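Local coordinates for probable hydrolase (Pseudomonas aeruginosa, PDB 7AL6), which is of unknown function but has the alpha/beta hydrolase fold and is probably a hydrolase, perhaps a lipolytic one, at residues 66-69 and 74-77; 175-180 and 266-271; 255-260 and 277-282. All coordinates share one frame; numbering follows the deposited sequence.

Overall arrangement
None of the three contacts is wholly buried. Contacts 1 and 2 are partly buried; contact 3 lies at the surface. Contact 1 sits on the opposite side of the chain's centre from the other two and ties together one loop between strand 53-58 and helix 77-91. Contacts 2 and 3 share helix 270-284, with centres about 17 Å apart and nearest atoms about 7 Å apart. Their chemistry differs. Contact 1 combines a hydrogen bond, an arginine chain over a tyrosine ring and a water. Contact 2 is polar and joins one helix start to the neighbourhood of another. Contact 3 packs a valine of helix 270-284 on a histidine ring and a leucine, without polar bonds.

Contact 1: residues 66-69 and 74-77; sequences SAHR and SYLL
Arg69 and Tyr75 pack side chain to side chain within one loop. Their chains run past each other in opposite directions. The tight part is where the aliphatic portion of Arg69 covers one face of the Tyr75 ring. Arg69 CG makes a CH-pi contact, 4.0 Å from the ring centroid. It lies closest to the phenol end, 3.6 Å from Tyr75 CZ. Further along the chain, Arg69 NE stands over the same ring near its rim, 3.8 Å from Tyr75 CD2. The Arg69 chain is extended from CG to NE, and this carries it along the ring. The guanidinium plane is tilted 45° from the ring plane.

The Tyr75 hydroxyl closes this packed side. Arg69 N donates a nearly straight hydrogen bond to Tyr75 OH at 3.1 Å, with an N-H...O angle of 169°. Asp202 is a second partner of the same hydroxyl. The phenol is thus gripped at its tip as well as over its face. His68 adds a light touch, with CA 3.6 Å from Tyr75 OH.

The guanidinium end is more loosely joined to residues 74-77. A water links the two segments there. It lies at the guanidinium edge, in plane, and accepts from Arg69 NH2 at 3.0 Å. It donates to Leu76 O at 2.9 Å. Arg69 NH2 also forms a salt bridge with Asp83 of helix 77-91. Asp79 of that helix accepts from Ser74 OG and Leu76 N.

Leu76 is the N-cap residue of helix 77-91. The contact joins two parts of the loop that leads from strand 53-58 into this helix, a beta-to-alpha connection of the alpha/beta hydrolase fold.

Contact 2: residues 175-180 and 266-271; sequences GEISRE and HLDDEA
Ser178 OG sits between its own backbone N and carbonyl carbon (chi1 81°), facing Asp268 O. Asp268 CG lies anti to its carbonyl carbon (chi1 -80°), and its carboxylate reaches back to the backbone of Ser178.

The result is two reciprocal side-chain-to-backbone hydrogen bonds. Ser178 OG donates to Asp268 O at 2.7 Å. This bond lies in the carbonyl plane, on a lone pair, with a C=O...O angle of 118°. In return Ser178 N donates to Asp268 OD1 at 2.9 Å. The bond is nearly straight, but it meets OD1 from well above the carboxylate plane. Asp268 OD1 also packs against Ile177, 3.5 Å from its CA.

The other carboxylate oxygen is used through water. One water donates to Asp268 OD2, at a short distance whose exact value is doubtful, and to Glu176 O at 2.9 Å. This bridge reaches the poorly ordered, exposed start of segment 175-180.

The loop before helix 179-189 here meets the end of helix 265-268, just before helix 270-284. Ile177 lies near, without touching, the putative Ser-His-Asp triad (Ser102, His263, Asp126). Arg45 joins both segments from outside, through salt bridges to Glu180 and Glu270. It probably offsets the like charges of these glutamates.

Ser178 is the N-cap of helix 179-189. Its OG accepts from Ala181 N while donating a hydrogen bond to Asp268 O. The Asp268 carboxylate beside that helix start would probably be stabilised as an anion by the helix dipole.

Contact 3: residues 255-260 and 277-282; sequences ERHHLP and ARVFAA
Strand 255-259 is one of the two outermost strands of the main sheet within this chain, and helix 270-284 packs against it through Val279. The two backbones stay well apart; the nearest CA atoms, those of His257 and Val279, are 7.5 Å from each other. Side chains fill the gap.

Val279 meets the His257 ring with both methyl groups. CG1 lies over one face, offset toward the rim, and makes a CH-pi contact 4.0 Å from the ring centroid. It is 24° off the ring normal. Its closest ring atom is His257 ND1, at 3.7 Å from Val279 CG1. The second methyl, CG2, covers the other part of the ring, 3.8 Å from His257 CD2. Both methyls sit on the same face, CG1 toward ND1 and CG2 toward the CG-CD2 side. Val279 CG1 lies anti to the backbone N (chi1 165°), which leaves both branches facing the strand.

In the alpha/beta hydrolase fold, helices pack on the faces of a mostly parallel sheet. Here the C-terminal helix does so at the sheet border, where strand 255-259 is bonded to strand 229-234. His257 and Leu259, two residues apart on the strand, both point toward the helix.

Leu259 makes the lighter contact. Its CD1 approaches Val279 CG2 at 4.4 Å, so this methyl serves both strand residues. Leu259 also touches Ala275 and Val276, one turn earlier in the same helix. Phe280 turns inward instead, packing on Val232 of the adjacent strand 229-234 and Ile125 of strand 119-125, the next one in.

Contact 1: residues 66-69 and 74-77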
loop_
_atom_site.group_PDB
_atom_site.type_symbol
_atom_site.label_atom_id
_atom_site.label_comp_id
_atom_site.label_asym_id
_atom_site.label_seq_id
_atom_site.Cartn_x
_atom_site.Cartn_y
_atom_site.Cartn_z
ATOM N N SER A 66 -8.543 -14.317 0.023
ATOM C CA SER A 66 -8.320 -13.130 -0.795
ATOM C C SER A 66 -7.636 -12.056 0.043
ATOM O O SER A 66 -7.813 -11.981 1.251
ATOM C CB SER A 66 -9.651 -12.597 -1.371
ATOM O OG SER A 66 -9.999 -13.338 -2.537
ATOM N N ALA A 67 -6.915 -11.169 -0.619
ATOM C CA ALA A 67 -6.301 -10.084 0.121
ATOM C C ALA A 67 -7.356 -9.191 0.756
ATOM O O ALA A 67 -8.481 -9.076 0.264
ATOM C CB ALA A 67 -5.413 -9.270 -0.814
ATOM N N HIS A 68 -6.979 -8.569 1.871
ATOM C CA HIS A 68 -7.676 -7.401 2.379
ATOM C C HIS A 68 -7.444 -6.210 1.451
ATOM O O HIS A 68 -6.399 -6.083 0.816
ATOM C CB HIS A 68 -7.189 -7.038 3.787
ATOM C CG HIS A 68 -7.352 -8.125 4.781
ATOM N ND1 HIS A 68 -8.549 -8.779 4.974
ATOM C CD2 HIS A 68 -6.456 -8.717 5.604
ATOM C CE1 HIS A 68 -8.389 -9.712 5.891
ATOM N NE2 HIS A 68 -7.129 -9.696 6.285
ATOM N N ARG A 69 -8.435 -5.338 1.375
ATOM C CA ARG A 69 -8.293 -4.118 0.590
ATOM C C ARG A 69 -7.215 -3.215 1.186
ATOM O O ARG A 69 -6.939 -3.253 2.386
ATOM C CB ARG A 69 -9.610 -3.339 0.560
ATOM C CG ARG A 69 -10.801 -4.075 -0.087
ATOM C CD ARG A 69 -11.904 -3.069 -0.467
ATOM N NE ARG A 69 -13.103 -3.728 -0.955
ATOM C CZ ARG A 69 -13.171 -4.374 -2.115
ATOM N NH1 ARG A 69 -12.120 -4.426 -2.906
ATOM N NH2 ARG A 69 -14.301 -4.954 -2.484
ATOM N N SER A 74 -13.102 1.003 1.048
ATOM C CA SER A 74 -14.406 0.609 1.615
ATOM C C SER A 74 -14.836 -0.804 1.201
ATOM O O SER A 74 -14.300 -1.322 0.268
ATOM C CB SER A 74 -15.390 1.641 1.201
ATOM O OG SER A 74 -15.581 1.627 -0.190
ATOM N N TYR A 75 -15.782 -1.402 1.909
ATOM C CA TYR A 75 -16.345 -2.728 1.572
ATOM C C TYR A 75 -17.846 -2.549 1.306
ATOM O O TYR A 75 -18.642 -3.149 1.962
ATOM C CB TYR A 75 -16.083 -3.772 2.652
ATOM C CG TYR A 75 -14.678 -4.310 2.759
ATOM C CD1 TYR A 75 -13.729 -3.674 3.532
ATOM C CD2 TYR A 75 -14.318 -5.501 2.168
ATOM C CE1 TYR A 75 -12.451 -4.174 3.680
ATOM C CE2 TYR A 75 -13.042 -6.014 2.299
ATOM C CZ TYR A 75 -12.106 -5.351 3.059
ATOM O OH TYR A 75 -10.857 -5.834 3.193
ATOM N N LEU A 76 -18.189 -1.687 0.361
ATOM C CA LEU A 76 -19.591 -1.434 -0.050
ATOM C C LEU A 76 -19.982 -2.433 -1.137
ATOM O O LEU A 76 -19.108 -2.995 -1.764
ATOM C CB LEU A 76 -19.752 0.018 -0.478
ATOM C CG LEU A 76 -19.268 1.022 0.557
ATOM C CD1 LEU A 76 -19.521 2.437 0.115
ATOM C CD2 LEU A 76 -19.883 0.757 1.904
ATOM N N LEU A 77 -21.274 -2.630 -1.357
ATOM C CA LEU A 77 -21.791 -3.664 -2.277
ATOM C C LEU A 77 -21.262 -3.438 -3.693
ATOM O O LEU A 77 -20.894 -4.400 -4.293
ATOM C CB LEU A 77 -23.319 -3.660 -2.235
ATOM C CG LEU A 77 -23.950 -4.155 -0.941
ATOM C CD1 LEU A 77 -25.439 -3.908 -0.940
ATOM C CD2 LEU A 77 -23.668 -5.618 -0.711
HETATM O O HOH W 1 -16.744 -4.432 -0.866
#

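Contact 2: residues 175-180 and 266-271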
loop_
_atom_site.group_PDB
_atom_site.type_symbol
_atom_site.label_atom_id
_atom_site.label_comp_id
_atom_site.label_asym_id
_atom_site.label_seq_id
_atom_site.Cartn_x
_atom_site.Cartn_y
_atom_site.Cartn_z
ATOM N N GLY A 175 -26.737 -16.828 11.381
ATOM C CA GLY A 175 -27.866 -17.744 11.331
ATOM C C GLY A 175 -27.418 -19.161 11.702
ATOM O O GLY A 175 -26.244 -19.430 11.967
ATOM N N GLU A 176 -28.369 -20.073 11.742
ATOM C CA GLU A 176 -28.077 -21.471 12.085
ATOM C C GLU A 176 -27.483 -22.154 10.851
ATOM O O GLU A 176 -28.092 -22.056 9.807
ATOM C CB GLU A 176 -29.372 -22.152 12.501
ATOM C CG GLU A 176 -29.276 -23.657 12.575
ATOM C CD GLU A 176 -30.241 -24.281 13.562
ATOM O OE1 GLU A 176 -29.789 -25.082 14.386
ATOM O OE2 GLU A 176 -31.442 -23.959 13.501
ATOM N N ILE A 177 -26.308 -22.764 10.958
ATOM C CA ILE A 177 -25.701 -23.601 9.890
ATOM C C ILE A 177 -25.241 -24.888 10.563
ATOM O O ILE A 177 -24.972 -24.874 11.736
ATOM C CB ILE A 177 -24.575 -22.905 9.101
ATOM C CG1 ILE A 177 -23.297 -22.724 9.908
ATOM C CG2 ILE A 177 -25.039 -21.590 8.515
ATOM C CD1 ILE A 177 -22.071 -22.639 9.044
ATOM N N SER A 178 -25.139 -25.965 9.812
ATOM C CA SER A 178 -24.732 -27.298 10.302
ATOM C C SER A 178 -23.248 -27.317 10.707
ATOM O O SER A 178 -22.494 -26.443 10.280
ATOM C CB SER A 178 -25.032 -28.319 9.274
ATOM O OG SER A 178 -24.037 -28.335 8.304
ATOM N N ARG A 179 -22.855 -28.290 11.528
ATOM C CA ARG A 179 -21.463 -28.453 12.009
ATOM C C ARG A 179 -20.563 -28.659 10.789
ATOM O O ARG A 179 -19.536 -28.023 10.735
ATOM C CB ARG A 179 -21.328 -29.617 12.995
ATOM C CG ARG A 179 -19.919 -29.799 13.545
ATOM C CD ARG A 179 -19.780 -30.775 14.705
ATOM N NE ARG A 179 -20.403 -30.286 15.920
ATOM C CZ ARG A 179 -19.820 -29.522 16.832
ATOM N NH1 ARG A 179 -18.554 -29.166 16.715
ATOM N NH2 ARG A 179 -20.513 -29.121 17.873
ATOM N N GLU A 180 -20.994 -29.471 9.832
ATOM C CA GLU A 180 -20.226 -29.769 8.608
ATOM C C GLU A 180 -20.048 -28.490 7.789
ATOM O O GLU A 180 -18.974 -28.297 7.291
ATOM C CB GLU A 180 -20.880 -30.883 7.810
ATOM C CG GLU A 180 -20.671 -32.244 8.423
ATOM C CD GLU A 180 -21.144 -33.394 7.564
ATOM O OE1 GLU A 180 -21.724 -33.144 6.520
ATOM O OE2 GLU A 180 -20.920 -34.528 7.956
ATOM N N HIS A 266 -27.576 -25.082 0.758
ATOM C CA HIS A 266 -26.661 -25.629 -0.275
ATOM C C HIS A 266 -25.387 -26.195 0.357
ATOM O O HIS A 266 -24.747 -26.956 -0.288
ATOM C CB HIS A 266 -26.326 -24.574 -1.329
ATOM C CG HIS A 266 -25.483 -23.483 -0.798
ATOM N ND1 HIS A 266 -25.914 -22.644 0.150
ATOM C CD2 HIS A 266 -24.228 -23.117 -1.065
ATOM C CE1 HIS A 266 -24.971 -21.789 0.436
ATOM N NE2 HIS A 266 -23.945 -22.054 -0.293
ATOM N N LEU A 267 -25.003 -25.722 1.531
ATOM C CA LEU A 267 -23.775 -26.173 2.230
ATOM C C LEU A 267 -24.045 -27.049 3.462
ATOM O O LEU A 267 -23.204 -27.869 3.757
ATOM C CB LEU A 267 -23.004 -24.929 2.643
ATOM C CG LEU A 267 -21.717 -25.177 3.411
ATOM C CD1 LEU A 267 -20.668 -25.753 2.502
ATOM C CD2 LEU A 267 -21.238 -23.912 4.065
ATOM N N ASP A 268 -25.218 -26.950 4.077
ATOM C CA ASP A 268 -25.523 -27.633 5.353
ATOM C C ASP A 268 -25.375 -29.140 5.211
ATOM O O ASP A 268 -24.785 -29.721 6.064
ATOM C CB ASP A 268 -26.923 -27.300 5.845
ATOM C CG ASP A 268 -26.969 -25.966 6.527
ATOM O OD1 ASP A 268 -25.962 -25.585 7.052
ATOM O OD2 ASP A 268 -27.978 -25.328 6.468
ATOM N N ASP A 269 -25.834 -29.725 4.126
ATOM C CA ASP A 269 -25.783 -31.169 4.003
ATOM C C ASP A 269 -25.867 -31.549 2.540
ATOM O O ASP A 269 -26.126 -30.719 1.666
ATOM C CB ASP A 269 -26.912 -31.849 4.800
ATOM C CG ASP A 269 -28.283 -31.289 4.464
ATOM O OD1 ASP A 269 -28.590 -31.097 3.258
ATOM O OD2 ASP A 269 -29.031 -31.003 5.412
ATOM N N GLU A 270 -25.631 -32.826 2.278
ATOM C CA GLU A 270 -25.637 -33.281 0.894
ATOM C C GLU A 270 -27.042 -33.238 0.315
ATOM O O GLU A 270 -27.189 -33.003 -0.883
ATOM C CB GLU A 270 -25.066 -34.691 0.777
ATOM C CG GLU A 270 -23.536 -34.745 0.890
ATOM C CD GLU A 270 -22.827 -34.003 -0.249
ATOM O OE1 GLU A 270 -23.231 -34.183 -1.420
ATOM O OE2 GLU A 270 -21.878 -33.240 0.037
ATOM N N ALA A 271 -28.073 -33.417 1.157
ATOM C CA ALA A 271 -29.454 -33.358 0.689
ATOM C C ALA A 271 -29.781 -31.986 0.104
ATOM O O ALA A 271 -30.337 -31.887 -0.982
ATOM C CB ALA A 271 -30.420 -33.682 1.833
HETATM O O HOH W 2 -28.546 -22.925 7.036
#

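Contact 3: residues 255-260 and 277-282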
loop_
_atom_site.group_PDB
_atom_site.type_symbol
_atom_site.label_atom_id
_atom_site.label_comp_id
_atom_site.label_asym_id
_atom_site.label_seq_id
_atom_site.Cartn_x
_atom_site.Cartn_y
_atom_site.Cartn_z
ATOM N N GLU A 255 -37.598 -17.347 -11.941
ATOM C CA GLU A 255 -38.002 -18.694 -11.553
ATOM C C GLU A 255 -37.725 -18.896 -10.057
ATOM O O GLU A 255 -36.677 -18.496 -9.546
ATOM C CB GLU A 255 -37.246 -19.750 -12.375
ATOM C CG GLU A 255 -37.429 -19.649 -13.918
ATOM C CD GLU A 255 -36.515 -20.619 -14.695
ATOM O OE1 GLU A 255 -36.316 -21.754 -14.227
ATOM O OE2 GLU A 255 -35.987 -20.263 -15.783
ATOM N N ARG A 256 -38.690 -19.464 -9.337
ATOM C CA ARG A 256 -38.602 -19.597 -7.887
ATOM C C ARG A 256 -38.705 -21.073 -7.537
ATOM O O ARG A 256 -39.580 -21.776 -8.047
ATOM C CB ARG A 256 -39.682 -18.774 -7.168
ATOM C CG ARG A 256 -39.620 -17.272 -7.391
ATOM C CD ARG A 256 -40.758 -16.485 -6.643
ATOM N NE ARG A 256 -42.095 -17.040 -6.902
ATOM C CZ ARG A 256 -42.920 -16.678 -7.895
ATOM N NH1 ARG A 256 -42.597 -15.738 -8.774
ATOM N NH2 ARG A 256 -44.093 -17.278 -8.016
ATOM N N HIS A 257 -37.809 -21.553 -6.681
ATOM C CA HIS A 257 -37.862 -22.929 -6.207
ATOM C C HIS A 257 -37.785 -22.911 -4.693
ATOM O O HIS A 257 -36.827 -22.386 -4.113
ATOM C CB HIS A 257 -36.753 -23.782 -6.832
ATOM C CG HIS A 257 -37.054 -24.195 -8.241
ATOM N ND1 HIS A 257 -36.829 -23.372 -9.325
ATOM C CD2 HIS A 257 -37.641 -25.312 -8.732
ATOM C CE1 HIS A 257 -37.245 -23.969 -10.423
ATOM N NE2 HIS A 257 -37.725 -25.156 -10.093
ATOM N N HIS A 258 -38.827 -23.423 -4.056
ATOM C CA HIS A 258 -38.924 -23.451 -2.608
ATOM C C HIS A 258 -38.358 -24.770 -2.141
ATOM O O HIS A 258 -38.831 -25.828 -2.572
ATOM C CB HIS A 258 -40.376 -23.330 -2.156
ATOM C CG HIS A 258 -40.949 -22.002 -2.445
ATOM N ND1 HIS A 258 -41.553 -21.705 -3.651
ATOM C CD2 HIS A 258 -40.890 -20.848 -1.746
ATOM C CE1 HIS A 258 -41.915 -20.435 -3.642
ATOM N NE2 HIS A 258 -41.512 -19.889 -2.510
ATOM N N LEU A 259 -37.362 -24.723 -1.264
ATOM C CA LEU A 259 -36.751 -25.966 -0.817
ATOM C C LEU A 259 -36.583 -25.947 0.689
ATOM O O LEU A 259 -36.563 -24.881 1.316
ATOM C CB LEU A 259 -35.379 -26.190 -1.473
ATOM C CG LEU A 259 -35.367 -26.477 -2.968
ATOM C CD1 LEU A 259 -33.933 -26.387 -3.509
ATOM C CD2 LEU A 259 -35.931 -27.848 -3.190
ATOM N N PRO A 260 -36.473 -27.108 1.300
ATOM C CA PRO A 260 -36.338 -27.145 2.763
ATOM C C PRO A 260 -34.958 -26.681 3.198
ATOM O O PRO A 260 -34.002 -26.625 2.409
ATOM C CB PRO A 260 -36.561 -28.618 3.112
ATOM C CG PRO A 260 -36.341 -29.360 1.864
ATOM C CD PRO A 260 -36.440 -28.444 0.680
ATOM N N ALA A 277 -28.587 -28.326 -6.614
ATOM C CA ALA A 277 -27.910 -28.647 -7.853
ATOM C C ALA A 277 -28.895 -29.047 -8.946
ATOM O O ALA A 277 -28.690 -28.728 -10.134
ATOM C CB ALA A 277 -26.899 -29.760 -7.591
ATOM N N ARG A 278 -29.931 -29.815 -8.584
ATOM C CA ARG A 278 -30.884 -30.249 -9.605
ATOM C C ARG A 278 -31.550 -29.042 -10.233
ATOM O O ARG A 278 -31.716 -28.972 -11.453
ATOM C CB ARG A 278 -31.958 -31.156 -9.005
ATOM C CG ARG A 278 -31.540 -32.591 -8.833
ATOM C CD ARG A 278 -32.609 -33.333 -7.983
ATOM N NE ARG A 278 -32.203 -34.671 -7.547
ATOM C CZ ARG A 278 -31.761 -35.634 -8.351
ATOM N NH1 ARG A 278 -31.704 -35.443 -9.667
ATOM N NH2 ARG A 278 -31.408 -36.806 -7.838
ATOM N N VAL A 279 -31.932 -28.075 -9.418
ATOM C CA VAL A 279 -32.610 -26.852 -9.908
ATOM C C VAL A 279 -31.690 -26.072 -10.853
ATOM O O VAL A 279 -32.085 -25.863 -11.977
ATOM C CB VAL A 279 -33.012 -25.969 -8.720
ATOM C CG1 VAL A 279 -33.361 -24.565 -9.164
ATOM C CG2 VAL A 279 -34.141 -26.580 -7.920
ATOM N N PHE A 280 -30.461 -25.785 -10.436
ATOM C CA PHE A 280 -29.474 -24.973 -11.193
ATOM C C PHE A 280 -28.996 -25.710 -12.445
ATOM O O PHE A 280 -28.830 -25.070 -13.423
ATOM C CB PHE A 280 -28.359 -24.483 -10.273
ATOM C CG PHE A 280 -28.795 -23.404 -9.323
ATOM C CD1 PHE A 280 -29.918 -22.647 -9.583
ATOM C CD2 PHE A 280 -28.098 -23.165 -8.161
ATOM C CE1 PHE A 280 -30.329 -21.673 -8.701
ATOM C CE2 PHE A 280 -28.506 -22.188 -7.278
ATOM C CZ PHE A 280 -29.616 -21.441 -7.554
ATOM N N ALA A 281 -28.800 -27.017 -12.384
ATOM C CA ALA A 281 -28.335 -27.829 -13.525
ATOM C C ALA A 281 -29.372 -27.742 -14.645
ATOM O O ALA A 281 -28.987 -27.597 -15.766
ATOM C CB ALA A 281 -28.075 -29.239 -13.104
ATOM N N ALA A 282 -30.655 -27.810 -14.333
ATOM C CA ALA A 282 -31.676 -27.653 -15.374
ATOM C C ALA A 282 -31.745 -26.212 -15.869
ATOM O O ALA A 282 -31.873 -25.977 -17.069
ATOM C CB ALA A 282 -33.044 -28.108 -14.861
#